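Attachment invasion locus protein (Yersinia pestis, PDB 3QRA) is an outer membrane beta-barrel that mediates adhesion to host cells and promotes bacterial invasion of them by an unknown mechanism. Local coordinates at residues N31-Y36 / V131-Y136; F80-N83 / S87-G90; Y136-S139 / V144-G147. All blocks are in the same frame, centred on the assembly; numbering follows the deposited sequence.

Overall arrangement
The chain winds through eight antiparallel strands that close into a barrel. Strand 28-37 carries the first half of contact 1 (31-36). Its partner, 131-136, comes 95 residues later, so this contact closes a long loop across the barrel interior. Contact 2 (80-83 / 87-90) falls within that loop and closes the short turn between strands 66-81 and 86-102. The two meet through Tyr89 with Asp133 and through Ser87 with Arg35. Contact 3 (136-139 / 144-147) follows in series after contact 2. It starts at Tyr136, where contact 1 ends, and joins strand 130-141 to the last strand, 144-156. Its centre is about 17 Å from that of contact 1.

Contact 1 (N31-Y36 / V131-Y136); sequences NLKYRY and VIDASY. With C8E ((hydroxyethyloxy)tri(ethyloxy)octane), chain H; C8E ((hydroxyethyloxy)tri(ethyloxy)octane), chain E.
Asp133 faces Lys33 across the barrel interior, and the two form a buried salt bridge. Lys33 NZ donates to Asp133 OD2 at 2.8 Å. It comes to the syn lone pair of OD2, on the side of the other carboxylate oxygen. The two side chains cross at about a right angle. Asp133 CG lies anti to its backbone N (chi1 175°), which sends the carboxylate inward to the lysine. Asp133 OD1 is hydrogen-bonded to Tyr89 OH and Gln123 NE2, so both oxygens are engaged. A water donates to Asp133 OD2 at 2.8 Å and also to Asn31 OD1. Ala134 turns its methyl outward, where CB lies 4.0 Å from C1 of the detergent C8E (chain H). Ser135 turns inward again. Ser135 OG accepts a bond from Lys33 NZ at 2.8 Å.

The ammonium thus gives three good bonds. The third runs from Lys33 NZ to Asn31 OD1 on the same strand, also at 2.8 Å, and the donor is tilted 19° from the carbonyl plane. Tyr89 OH adds a weak bond. The Lys33 chain bends at chi2 and again at chi4 (73°) to reach this cluster. The neighbouring aspartate would offset the buried lysine charge. Asn31 ND2 is held by Ser47 OG and Phe48 O of the next strand. Strands 28-37 and 130-141 are not neighbours in the sheet. Polar side chains that bridge the interior, with apolar ones facing detergent, are characteristic of a small outer membrane beta-barrel.

Contact 2 (F80-N83 / S87-G90); sequences FRIN and SLYG
Phe80 and Leu88 form a hydrogen-bonded pair in the antiparallel hairpin of strands 66-81 and 86-102. Phe80 N donates to Leu88 O at 2.8 Å, and Leu88 N returns a bond to Phe80 O at 2.9 Å. The next pair, Arg81 with Ser87, is non-hydrogen-bonded, and its CA atoms are 4.1 Å apart. Phe80 O also receives a CA-H contact from Ser87.

The side chains sort by face. Phe80 and Leu88 lie on the outer face. The edge of the Phe80 ring approaches Leu88 O, with CD2 at 3.8 Å. Just past the strand, the tip of Ile82, CD1, packs on Leu88 CG at 3.7 Å. Arg81 and Ser87 lie on the inner face. Ser87 OG sits 3.5 Å above the guanidinium plane of Arg81, over its centre. The arginine chain bends at chi3 (-63°), which folds the flat group back over the serine.

Farther out, Ser87 OG is bonded to Arg35 NH2. Arg81 NE makes a salt bridge to Glu37 OE1, and its NH2 bonds to Asn125. Arg35 NH2 lies close to Arg81 NH2 and forms a long, weak ion pair with the same Glu37 OE1. The guanidinium is also tied to the turn: Arg81 NH1 donates to Asn83 O at 3.0 Å, in the guanidinium plane. Asn83 OD1 in turn accepts from both Tyr85 N and Val86 N.

Contact 3 (Y136-S139 / V144-G147); sequences YEYS and VKVG. With C8E ((hydroxyethyloxy)tri(ethyloxy)octane), chain H.
Val146 O is approached by three groups. Ser139 N donates to Val146 O at 2.9 Å. A water donates to Val146 O at 2.8 Å. Tyr138 CA adds a CA-H contact to Val146 O at 3.4 Å. The same water reaches Glu137 O only by a weak bond. In return, Val146 N donates to Ser139 O, again at 2.9 Å. Ser139 and Val146 are thus a hydrogen-bonded pair, and Tyr138 with Gly147 is a non-hydrogen-bonded one.

Two tyrosines reach over to the second strand. With chi1 at 173°, the Tyr136 ring swings away from its own backbone N, and its OH comes 3.6 Å from Gly147 CA. The glycine has no side chain, so the tyrosine hydroxyl can lie close to its backbone. O9 of the detergent C8E (chain H) lies over one face of this ring, and C8 is 3.5 Å from Tyr136 CD2. Tyr138 reaches Lys145, where OH touches CG at 3.5 Å. The lysine ammonium runs on to a salt bridge with Asp19.

The other face carries Glu137, Ser139 and Val146 into the barrel. Glu137 OE2 is bonded to Ser73 and Tyr71, and Ser139 OG to the backbone O of Leu116. Val146 packs on Tyr71. Tyrosines facing detergent on one side and polar groups on the other mark an antiparallel hairpin in the wall of an eight-stranded outer membrane barrel.

Contact 1 (N31-Y36 / V131-Y136)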
ATOM      1  N   ASN A  31      -1.743  -5.597   2.541  1.00 20.43           N
ATOM      2  CA  ASN A  31      -1.925  -5.242   1.145  1.00 20.92           C
ATOM      3  C   ASN A  31      -2.438  -6.461   0.388  1.00 21.85           C
ATOM      4  O   ASN A  31      -1.852  -7.534   0.481  1.00 22.87           O
ATOM      5  CB  ASN A  31      -0.573  -4.784   0.589  1.00 20.24           C
ATOM      6  CG  ASN A  31      -0.578  -4.572  -0.906  1.00 23.80           C
ATOM      7  OD1 ASN A  31       0.370  -4.970  -1.587  1.00 21.86           O
ATOM      8  ND2 ASN A  31      -1.630  -3.931  -1.429  1.00 21.27           N
ATOM      9  N   LEU A  32      -3.554  -6.308  -0.321  1.00 22.20           N
ATOM     10  CA  LEU A  32      -4.032  -7.345  -1.237  1.00 22.16           C
ATOM     11  C   LEU A  32      -3.788  -6.846  -2.658  1.00 25.13           C
ATOM     12  O   LEU A  32      -4.116  -5.698  -2.974  1.00 20.01           O
ATOM     13  CB  LEU A  32      -5.524  -7.587  -1.039  1.00 27.74           C
ATOM     14  CG  LEU A  32      -5.919  -8.144   0.334  1.00 35.40           C
ATOM     15  CD1 LEU A  32      -7.409  -7.946   0.607  1.00 34.70           C
ATOM     16  CD2 LEU A  32      -5.545  -9.622   0.427  1.00 36.74           C
ATOM     17  N   LYS A  33      -3.198  -7.687  -3.506  1.00 20.75           N
ATOM     18  CA  LYS A  33      -3.061  -7.323  -4.921  1.00 19.65           C
ATOM     19  C   LYS A  33      -3.648  -8.410  -5.795  1.00 21.60           C
ATOM     20  O   LYS A  33      -3.545  -9.600  -5.470  1.00 22.51           O
ATOM     21  CB  LYS A  33      -1.600  -7.047  -5.309  1.00 22.67           C
ATOM     22  CG  LYS A  33      -1.014  -5.780  -4.675  1.00 17.38           C
ATOM     23  CD  LYS A  33       0.010  -5.134  -5.648  1.00 19.11           C
ATOM     24  CE  LYS A  33       0.672  -3.898  -5.033  1.00 20.31           C
ATOM     25  NZ  LYS A  33       1.659  -4.263  -3.969  1.00 20.03           N
ATOM     26  N   TYR A  34      -4.272  -7.992  -6.896  1.00 20.09           N
ATOM     27  CA  TYR A  34      -4.864  -8.920  -7.851  1.00 21.40           C
ATOM     28  C   TYR A  34      -4.410  -8.516  -9.246  1.00 22.20           C
ATOM     29  O   TYR A  34      -4.570  -7.367  -9.639  1.00 23.89           O
ATOM     30  CB  TYR A  34      -6.389  -8.902  -7.782  1.00 24.07           C
ATOM     31  CG  TYR A  34      -7.015  -9.655  -8.945  1.00 32.34           C
ATOM     32  CD1 TYR A  34      -7.073 -11.035  -8.953  1.00 34.24           C
ATOM     33  CD2 TYR A  34      -7.496  -8.973 -10.054  1.00 40.34           C
ATOM     34  CE1 TYR A  34      -7.629 -11.725 -10.030  1.00 36.92           C
ATOM     35  CE2 TYR A  34      -8.050  -9.650 -11.130  1.00 40.19           C
ATOM     36  CZ  TYR A  34      -8.113 -11.019 -11.113  1.00 42.35           C
ATOM     37  OH  TYR A  34      -8.660 -11.676 -12.197  1.00 53.54           O
ATOM     38  N   ARG A  35      -3.834  -9.464  -9.972  1.00 23.22           N
ATOM     39  CA  ARG A  35      -3.285  -9.207 -11.300  1.00 19.51           C
ATOM     40  C   ARG A  35      -3.981 -10.082 -12.311  1.00 19.91           C
ATOM     41  O   ARG A  35      -4.310 -11.236 -12.024  1.00 21.51           O
ATOM     42  CB  ARG A  35      -1.786  -9.523 -11.323  1.00 21.92           C
ATOM     43  CG  ARG A  35      -1.136  -9.389 -12.706  1.00 24.09           C
ATOM     44  CD  ARG A  35       0.314  -9.845 -12.634  1.00 21.82           C
ATOM     45  NE  ARG A  35       0.989  -9.849 -13.935  1.00 19.03           N
ATOM     46  CZ  ARG A  35       2.256 -10.207 -14.086  1.00 26.82           C
ATOM     47  NH1 ARG A  35       2.943 -10.587 -13.017  1.00 25.70           N
ATOM     48  NH2 ARG A  35       2.842 -10.182 -15.290  1.00 19.53           N
ATOM     49  N   TYR A  36      -4.223  -9.535 -13.495  1.00 18.89           N
ATOM     50  CA  TYR A  36      -4.768 -10.329 -14.580  1.00 20.91           C
ATOM     51  C   TYR A  36      -3.977 -10.011 -15.837  1.00 25.36           C
ATOM     52  O   TYR A  36      -3.790  -8.850 -16.184  1.00 23.33           O
ATOM     53  CB  TYR A  36      -6.252 -10.043 -14.804  1.00 21.23           C
ATOM     54  CG  TYR A  36      -6.869 -10.964 -15.845  1.00 27.60           C
ATOM     55  CD1 TYR A  36      -7.393 -12.202 -15.477  1.00 29.57           C
ATOM     56  CD2 TYR A  36      -6.902 -10.615 -17.188  1.00 25.26           C
ATOM     57  CE1 TYR A  36      -7.944 -13.050 -16.399  1.00 32.86           C
ATOM     58  CE2 TYR A  36      -7.466 -11.483 -18.142  1.00 25.84           C
ATOM     59  CZ  TYR A  36      -7.983 -12.696 -17.726  1.00 34.07           C
ATOM     60  OH  TYR A  36      -8.554 -13.581 -18.618  1.00 35.07           O
ATOM     61  N   VAL A 131       3.746 -16.388  -6.613  1.00 23.00           N
ATOM     62  CA  VAL A 131       3.992 -14.953  -6.740  1.00 24.06           C
ATOM     63  C   VAL A 131       4.658 -14.418  -5.498  1.00 25.54           C
ATOM     64  O   VAL A 131       4.262 -14.734  -4.450  1.00 25.53           O
ATOM     65  CB  VAL A 131       2.720 -14.141  -6.837  1.00 27.46           C
ATOM     66  CG1 VAL A 131       3.022 -12.747  -7.216  1.00 30.94           C
ATOM     67  CG2 VAL A 131       1.871 -14.653  -7.751  1.00 38.67           C
ATOM     68  N   ILE A 132       5.660 -13.597  -5.681  1.00 24.63           N
ATOM     69  CA  ILE A 132       6.205 -12.750  -4.645  1.00 23.19           C
ATOM     70  C   ILE A 132       6.045 -11.335  -5.162  1.00 24.41           C
ATOM     71  O   ILE A 132       6.420 -11.041  -6.291  1.00 23.84           O
ATOM     72  CB  ILE A 132       7.684 -13.063  -4.383  1.00 27.98           C
ATOM     73  CG1 ILE A 132       7.831 -14.526  -3.943  1.00 32.54           C
ATOM     74  CG2 ILE A 132       8.255 -12.099  -3.329  1.00 26.46           C
ATOM     75  CD1 ILE A 132       9.246 -14.934  -3.649  1.00 40.21           C
ATOM     76  N   ASP A 133       5.445 -10.471  -4.356  1.00 21.32           N
ATOM     77  CA  ASP A 133       5.081  -9.141  -4.815  1.00 19.94           C
ATOM     78  C   ASP A 133       5.771  -8.104  -3.934  1.00 21.52           C
ATOM     79  O   ASP A 133       5.808  -8.264  -2.721  1.00 21.64           O
ATOM     80  CB  ASP A 133       3.554  -8.962  -4.738  1.00 21.29           C
ATOM     81  CG  ASP A 133       3.116  -7.543  -5.091  1.00 21.07           C
ATOM     82  OD1 ASP A 133       3.005  -7.254  -6.299  1.00 21.32           O
ATOM     83  OD2 ASP A 133       2.886  -6.723  -4.166  1.00 22.44           O
ATOM     84  N   ALA A 134       6.310  -7.043  -4.528  1.00 23.17           N
ATOM     85  CA  ALA A 134       6.866  -5.964  -3.705  1.00 22.64           C
ATOM     86  C   ALA A 134       6.595  -4.636  -4.372  1.00 22.81           C
ATOM     87  O   ALA A 134       6.736  -4.513  -5.588  1.00 21.74           O
ATOM     88  CB  ALA A 134       8.374  -6.149  -3.478  1.00 23.16           C
ATOM     89  N   SER A 135       6.195  -3.644  -3.587  1.00 19.47           N
ATOM     90  CA  SER A 135       5.918  -2.340  -4.184  1.00 20.48           C
ATOM     91  C   SER A 135       6.071  -1.192  -3.200  1.00 21.01           C
ATOM     92  O   SER A 135       6.139  -1.399  -1.989  1.00 20.96           O
ATOM     93  CB  SER A 135       4.512  -2.325  -4.813  1.00 20.37           C
ATOM     94  OG  SER A 135       3.499  -2.173  -3.832  1.00 20.14           O
ATOM     95  N   TYR A 136       6.147   0.014  -3.751  1.00 18.97           N
ATOM     96  CA  TYR A 136       6.180   1.239  -2.966  1.00 17.67           C
ATOM     97  C   TYR A 136       5.049   2.145  -3.446  1.00 20.30           C
ATOM     98  O   TYR A 136       4.687   2.155  -4.637  1.00 19.77           O
ATOM     99  CB  TYR A 136       7.532   1.955  -3.098  1.00 20.33           C
ATOM    100  CG  TYR A 136       7.541   3.318  -2.440  1.00 19.28           C
ATOM    101  CD1 TYR A 136       7.710   3.442  -1.062  1.00 25.55           C
ATOM    102  CD2 TYR A 136       7.379   4.482  -3.190  1.00 23.77           C
ATOM    103  CE1 TYR A 136       7.717   4.689  -0.452  1.00 26.69           C
ATOM    104  CE2 TYR A 136       7.377   5.734  -2.580  1.00 26.03           C
ATOM    105  CZ  TYR A 136       7.545   5.824  -1.215  1.00 28.66           C
ATOM    106  OH  TYR A 136       7.549   7.055  -0.593  1.00 32.82           O
TER
HETATM  107  C1  C8E H   7      10.174  -3.061  -5.232  1.00 50.15           C
HETATM  108  C2  C8E H   7       9.738  -1.602  -5.279  1.00 58.01           C
HETATM  109  C3  C8E H   7      10.309  -0.889  -6.500  1.00 64.76           C
HETATM  110  C4  C8E H   7       9.487   0.348  -6.850  1.00 66.63           C
HETATM  111  C5  C8E H   7      10.358   1.598  -6.944  1.00 62.07           C
HETATM  112  C6  C8E H   7       9.882   2.698  -6.000  1.00 58.96           C
HETATM  113  C7  C8E H   7      11.037   3.619  -5.621  1.00 58.50           C
HETATM  114  C8  C8E H   7      10.600   4.696  -4.635  1.00 65.43           C
HETATM  115  O9  C8E H   7      11.660   4.985  -3.747  1.00 69.34           O
HETATM  116  C1  C8E E   4      -7.283  -6.870  -4.767  1.00 48.38           C
HETATM  117  C2  C8E E   4      -7.393  -5.351  -4.792  1.00 39.57           C
HETATM  118  C3  C8E E   4      -7.972  -4.883  -6.119  1.00 49.92           C
HETATM  119  C4  C8E E   4      -8.753  -3.586  -5.954  1.00 57.53           C
HETATM  120  C5  C8E E   4      -8.371  -2.588  -7.041  1.00 64.14           C
HETATM  121  C6  C8E E   4      -9.598  -2.144  -7.828  1.00 64.27           C
HETATM  122  C7  C8E E   4      -9.276  -0.943  -8.707  1.00 58.75           C
HETATM  123  C8  C8E E   4     -10.394  -0.678  -9.709  1.00 60.75           C
HETATM  124  O   HOH W   1       2.263  -7.067  -1.506  1.00 26.40           O

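Contact 2 (F80-N83 / S87-G90)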
ATOM      1  N   PHE A  80       3.795  -5.094 -16.825  1.00 15.90           N
ATOM      2  CA  PHE A  80       4.546  -5.511 -18.003  1.00 18.22           C
ATOM      3  C   PHE A  80       5.408  -6.699 -17.651  1.00 25.14           C
ATOM      4  O   PHE A  80       6.262  -6.610 -16.769  1.00 21.77           O
ATOM      5  CB  PHE A  80       5.450  -4.358 -18.490  1.00 21.08           C
ATOM      6  CG  PHE A  80       4.687  -3.124 -18.868  1.00 21.58           C
ATOM      7  CD1 PHE A  80       4.225  -2.955 -20.165  1.00 21.86           C
ATOM      8  CD2 PHE A  80       4.395  -2.152 -17.921  1.00 21.02           C
ATOM      9  CE1 PHE A  80       3.500  -1.824 -20.517  1.00 22.98           C
ATOM     10  CE2 PHE A  80       3.667  -1.025 -18.265  1.00 22.85           C
ATOM     11  CZ  PHE A  80       3.222  -0.858 -19.573  1.00 19.42           C
ATOM     12  N   ARG A  81       5.193  -7.820 -18.332  1.00 21.78           N
ATOM     13  CA  ARG A  81       5.998  -8.995 -18.056  1.00 23.50           C
ATOM     14  C   ARG A  81       7.289  -8.885 -18.837  1.00 29.84           C
ATOM     15  O   ARG A  81       7.265  -8.668 -20.045  1.00 31.73           O
ATOM     16  CB  ARG A  81       5.249 -10.289 -18.419  1.00 23.83           C
ATOM     17  CG  ARG A  81       6.105 -11.537 -18.261  1.00 27.24           C
ATOM     18  CD  ARG A  81       5.260 -12.828 -18.231  1.00 29.60           C
ATOM     19  NE  ARG A  81       4.344 -12.894 -17.087  1.00 31.02           N
ATOM     20  CZ  ARG A  81       4.711 -13.243 -15.856  1.00 33.08           C
ATOM     21  NH1 ARG A  81       5.984 -13.532 -15.595  1.00 31.54           N
ATOM     22  NH2 ARG A  81       3.810 -13.300 -14.882  1.00 41.40           N
ATOM     23  N   ILE A  82       8.416  -8.998 -18.144  1.00 26.42           N
ATOM     24  CA  ILE A  82       9.713  -8.962 -18.814  1.00 33.82           C
ATOM     25  C   ILE A  82      10.071 -10.332 -19.353  1.00 37.08           C
ATOM     26  O   ILE A  82      10.463 -10.488 -20.520  1.00 32.03           O
ATOM     27  CB  ILE A  82      10.827  -8.530 -17.867  1.00 33.77           C
ATOM     28  CG1 ILE A  82      10.454  -7.223 -17.172  1.00 29.96           C
ATOM     29  CG2 ILE A  82      12.153  -8.414 -18.635  1.00 37.57           C
ATOM     30  CD1 ILE A  82      11.518  -6.729 -16.218  1.00 39.34           C
ATOM     31  N   ASN A  83       9.950 -11.326 -18.480  1.00 30.63           N
ATOM     32  CA  ASN A  83      10.218 -12.711 -18.844  1.00 39.56           C
ATOM     33  C   ASN A  83       9.415 -13.620 -17.942  1.00 35.76           C
ATOM     34  O   ASN A  83       8.503 -13.160 -17.264  1.00 32.66           O
ATOM     35  CB  ASN A  83      11.711 -13.032 -18.747  1.00 41.43           C
ATOM     36  CG  ASN A  83      12.321 -12.600 -17.428  1.00 41.51           C
ATOM     37  OD1 ASN A  83      11.766 -12.846 -16.355  1.00 39.52           O
ATOM     38  ND2 ASN A  83      13.474 -11.951 -17.502  1.00 40.79           N
ATOM     39  N   SER A  87       8.079  -9.227 -13.606  1.00 19.22           N
ATOM     40  CA  SER A  87       7.186  -8.264 -14.219  1.00 17.18           C
ATOM     41  C   SER A  87       7.249  -6.965 -13.425  1.00 24.20           C
ATOM     42  O   SER A  87       7.428  -6.989 -12.209  1.00 23.25           O
ATOM     43  CB  SER A  87       5.748  -8.790 -14.205  1.00 20.30           C
ATOM     44  OG  SER A  87       5.662 -10.043 -14.860  1.00 24.23           O
ATOM     45  N   LEU A  88       7.067  -5.845 -14.111  1.00 18.84           N
ATOM     46  CA  LEU A  88       7.130  -4.517 -13.487  1.00 21.24           C
ATOM     47  C   LEU A  88       5.810  -3.795 -13.639  1.00 21.76           C
ATOM     48  O   LEU A  88       5.167  -3.896 -14.661  1.00 22.75           O
ATOM     49  CB  LEU A  88       8.188  -3.672 -14.190  1.00 23.13           C
ATOM     50  CG  LEU A  88       9.595  -4.231 -14.348  1.00 34.58           C
ATOM     51  CD1 LEU A  88      10.435  -3.268 -15.192  1.00 33.22           C
ATOM     52  CD2 LEU A  88      10.228  -4.466 -12.993  1.00 36.17           C
ATOM     53  N   TYR A  89       5.405  -3.023 -12.648  1.00 19.12           N
ATOM     54  CA  TYR A  89       4.139  -2.319 -12.778  1.00 18.89           C
ATOM     55  C   TYR A  89       4.147  -0.899 -12.191  1.00 21.55           C
ATOM     56  O   TYR A  89       4.966  -0.561 -11.325  1.00 19.94           O
ATOM     57  CB  TYR A  89       2.994  -3.153 -12.201  1.00 17.03           C
ATOM     58  CG  TYR A  89       3.123  -3.550 -10.732  1.00 21.07           C
ATOM     59  CD1 TYR A  89       2.816  -2.644  -9.712  1.00 22.13           C
ATOM     60  CD2 TYR A  89       3.503  -4.841 -10.371  1.00 22.33           C
ATOM     61  CE1 TYR A  89       2.911  -3.005  -8.371  1.00 19.30           C
ATOM     62  CE2 TYR A  89       3.595  -5.221  -9.016  1.00 21.31           C
ATOM     63  CZ  TYR A  89       3.291  -4.303  -8.030  1.00 21.36           C
ATOM     64  OH  TYR A  89       3.355  -4.682  -6.695  1.00 22.06           O
ATOM     65  N   GLY A  90       3.234  -0.074 -12.698  1.00 20.58           N
ATOM     66  CA  GLY A  90       3.026   1.270 -12.179  1.00 23.26           C
ATOM     67  C   GLY A  90       1.555   1.447 -11.843  1.00 29.56           C
ATOM     68  O   GLY A  90       0.683   1.003 -12.597  1.00 31.72           O
TER

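Contact 3 (Y136-S139 / V144-G147)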
ATOM      1  N   TYR A 136       6.147   0.014  -3.751  1.00 18.97           N
ATOM      2  CA  TYR A 136       6.180   1.239  -2.966  1.00 17.67           C
ATOM      3  C   TYR A 136       5.049   2.145  -3.446  1.00 20.30           C
ATOM      4  O   TYR A 136       4.687   2.155  -4.637  1.00 19.77           O
ATOM      5  CB  TYR A 136       7.532   1.955  -3.098  1.00 20.33           C
ATOM      6  CG  TYR A 136       7.541   3.318  -2.440  1.00 19.28           C
ATOM      7  CD1 TYR A 136       7.710   3.442  -1.062  1.00 25.55           C
ATOM      8  CD2 TYR A 136       7.379   4.482  -3.190  1.00 23.77           C
ATOM      9  CE1 TYR A 136       7.717   4.689  -0.452  1.00 26.69           C
ATOM     10  CE2 TYR A 136       7.377   5.734  -2.580  1.00 26.03           C
ATOM     11  CZ  TYR A 136       7.545   5.824  -1.215  1.00 28.66           C
ATOM     12  OH  TYR A 136       7.549   7.055  -0.593  1.00 32.82           O
ATOM     13  N   GLU A 137       4.482   2.891  -2.507  1.00 17.89           N
ATOM     14  CA  GLU A 137       3.388   3.794  -2.792  1.00 19.54           C
ATOM     15  C   GLU A 137       3.624   5.114  -2.078  1.00 24.03           C
ATOM     16  O   GLU A 137       4.154   5.129  -0.989  1.00 22.22           O
ATOM     17  CB  GLU A 137       2.105   3.167  -2.273  1.00 21.76           C
ATOM     18  CG  GLU A 137       0.860   3.998  -2.446  1.00 20.33           C
ATOM     19  CD  GLU A 137      -0.350   3.169  -2.087  1.00 26.67           C
ATOM     20  OE1 GLU A 137      -0.656   2.236  -2.862  1.00 28.26           O
ATOM     21  OE2 GLU A 137      -0.953   3.414  -1.017  1.00 28.53           O
ATOM     22  N   TYR A 138       3.204   6.211  -2.692  1.00 18.23           N
ATOM     23  CA  TYR A 138       3.353   7.546  -2.119  1.00 19.74           C
ATOM     24  C   TYR A 138       2.035   8.300  -2.237  1.00 21.34           C
ATOM     25  O   TYR A 138       1.352   8.225  -3.262  1.00 21.28           O
ATOM     26  CB  TYR A 138       4.442   8.315  -2.864  1.00 21.25           C
ATOM     27  CG  TYR A 138       4.576   9.756  -2.439  1.00 23.02           C
ATOM     28  CD1 TYR A 138       5.251  10.099  -1.268  1.00 26.76           C
ATOM     29  CD2 TYR A 138       4.042  10.783  -3.218  1.00 25.04           C
ATOM     30  CE1 TYR A 138       5.385  11.443  -0.882  1.00 27.60           C
ATOM     31  CE2 TYR A 138       4.173  12.119  -2.842  1.00 28.10           C
ATOM     32  CZ  TYR A 138       4.835  12.438  -1.677  1.00 26.44           C
ATOM     33  OH  TYR A 138       4.965  13.763  -1.321  1.00 30.20           O
ATOM     34  N   SER A 139       1.651   8.997  -1.176  1.00 19.21           N
ATOM     35  CA  SER A 139       0.493   9.878  -1.257  1.00 20.46           C
ATOM     36  C   SER A 139       0.756  11.112  -0.415  1.00 21.89           C
ATOM     37  O   SER A 139       1.232  11.004   0.716  1.00 25.14           O
ATOM     38  CB  SER A 139      -0.777   9.158  -0.786  1.00 20.48           C
ATOM     39  OG  SER A 139      -1.927   9.988  -0.890  1.00 23.98           O
ATOM     40  N   VAL A 144       0.824  16.335   4.798  1.00 26.84           N
ATOM     41  CA  VAL A 144       1.267  15.061   5.358  1.00 29.34           C
ATOM     42  C   VAL A 144       1.659  14.078   4.262  1.00 26.49           C
ATOM     43  O   VAL A 144       0.843  13.707   3.444  1.00 27.66           O
ATOM     44  CB  VAL A 144       0.158  14.420   6.220  1.00 29.85           C
ATOM     45  CG1 VAL A 144       0.614  13.058   6.758  1.00 33.19           C
ATOM     46  CG2 VAL A 144      -0.251  15.362   7.362  1.00 35.21           C
ATOM     47  N   LYS A 145       2.911  13.648   4.255  1.00 24.47           N
ATOM     48  CA  LYS A 145       3.379  12.698   3.244  1.00 19.74           C
ATOM     49  C   LYS A 145       3.317  11.278   3.809  1.00 24.94           C
ATOM     50  O   LYS A 145       3.699  11.035   4.954  1.00 25.61           O
ATOM     51  CB  LYS A 145       4.811  13.040   2.828  1.00 26.99           C
ATOM     52  CG  LYS A 145       4.946  14.405   2.150  1.00 30.39           C
ATOM     53  CD  LYS A 145       6.391  14.860   2.074  1.00 33.91           C
ATOM     54  CE  LYS A 145       6.824  15.503   3.391  1.00 47.93           C
ATOM     55  NZ  LYS A 145       8.271  15.850   3.404  1.00 54.38           N
ATOM     56  N   VAL A 146       2.799  10.352   3.020  1.00 21.39           N
ATOM     57  CA  VAL A 146       2.719   8.953   3.433  1.00 22.28           C
ATOM     58  C   VAL A 146       3.430   8.086   2.407  1.00 23.12           C
ATOM     59  O   VAL A 146       3.020   8.023   1.244  1.00 22.63           O
ATOM     60  CB  VAL A 146       1.259   8.455   3.570  1.00 23.49           C
ATOM     61  CG1 VAL A 146       1.232   6.998   4.082  1.00 23.08           C
ATOM     62  CG2 VAL A 146       0.435   9.373   4.469  1.00 22.96           C
ATOM     63  N   GLY A 147       4.502   7.429   2.836  1.00 22.12           N
ATOM     64  CA  GLY A 147       5.172   6.459   1.982  1.00 20.54           C
ATOM     65  C   GLY A 147       4.905   5.055   2.503  1.00 24.13           C
ATOM     66  O   GLY A 147       5.040   4.809   3.690  1.00 23.15           O
TER
HETATM   67  C1  C8E H   7      10.174  -3.061  -5.232  1.00 50.15           C
HETATM   68  C2  C8E H   7       9.738  -1.602  -5.279  1.00 58.01           C
HETATM   69  C3  C8E H   7      10.309  -0.889  -6.500  1.00 64.76           C
HETATM   70  C4  C8E H   7       9.487   0.348  -6.850  1.00 66.63           C
HETATM   71  C5  C8E H   7      10.358   1.598  -6.944  1.00 62.07           C
HETATM   72  C6  C8E H   7       9.882   2.698  -6.000  1.00 58.96           C
HETATM   73  C7  C8E H   7      11.037   3.619  -5.621  1.00 58.50           C
HETATM   74  C8  C8E H   7      10.600   4.696  -4.635  1.00 65.43           C
HETATM   75  O9  C8E H   7      11.660   4.985  -3.747  1.00 69.34           O
HETATM   76  O   HOH W   2       1.575   5.626   0.801  1.00 21.56           O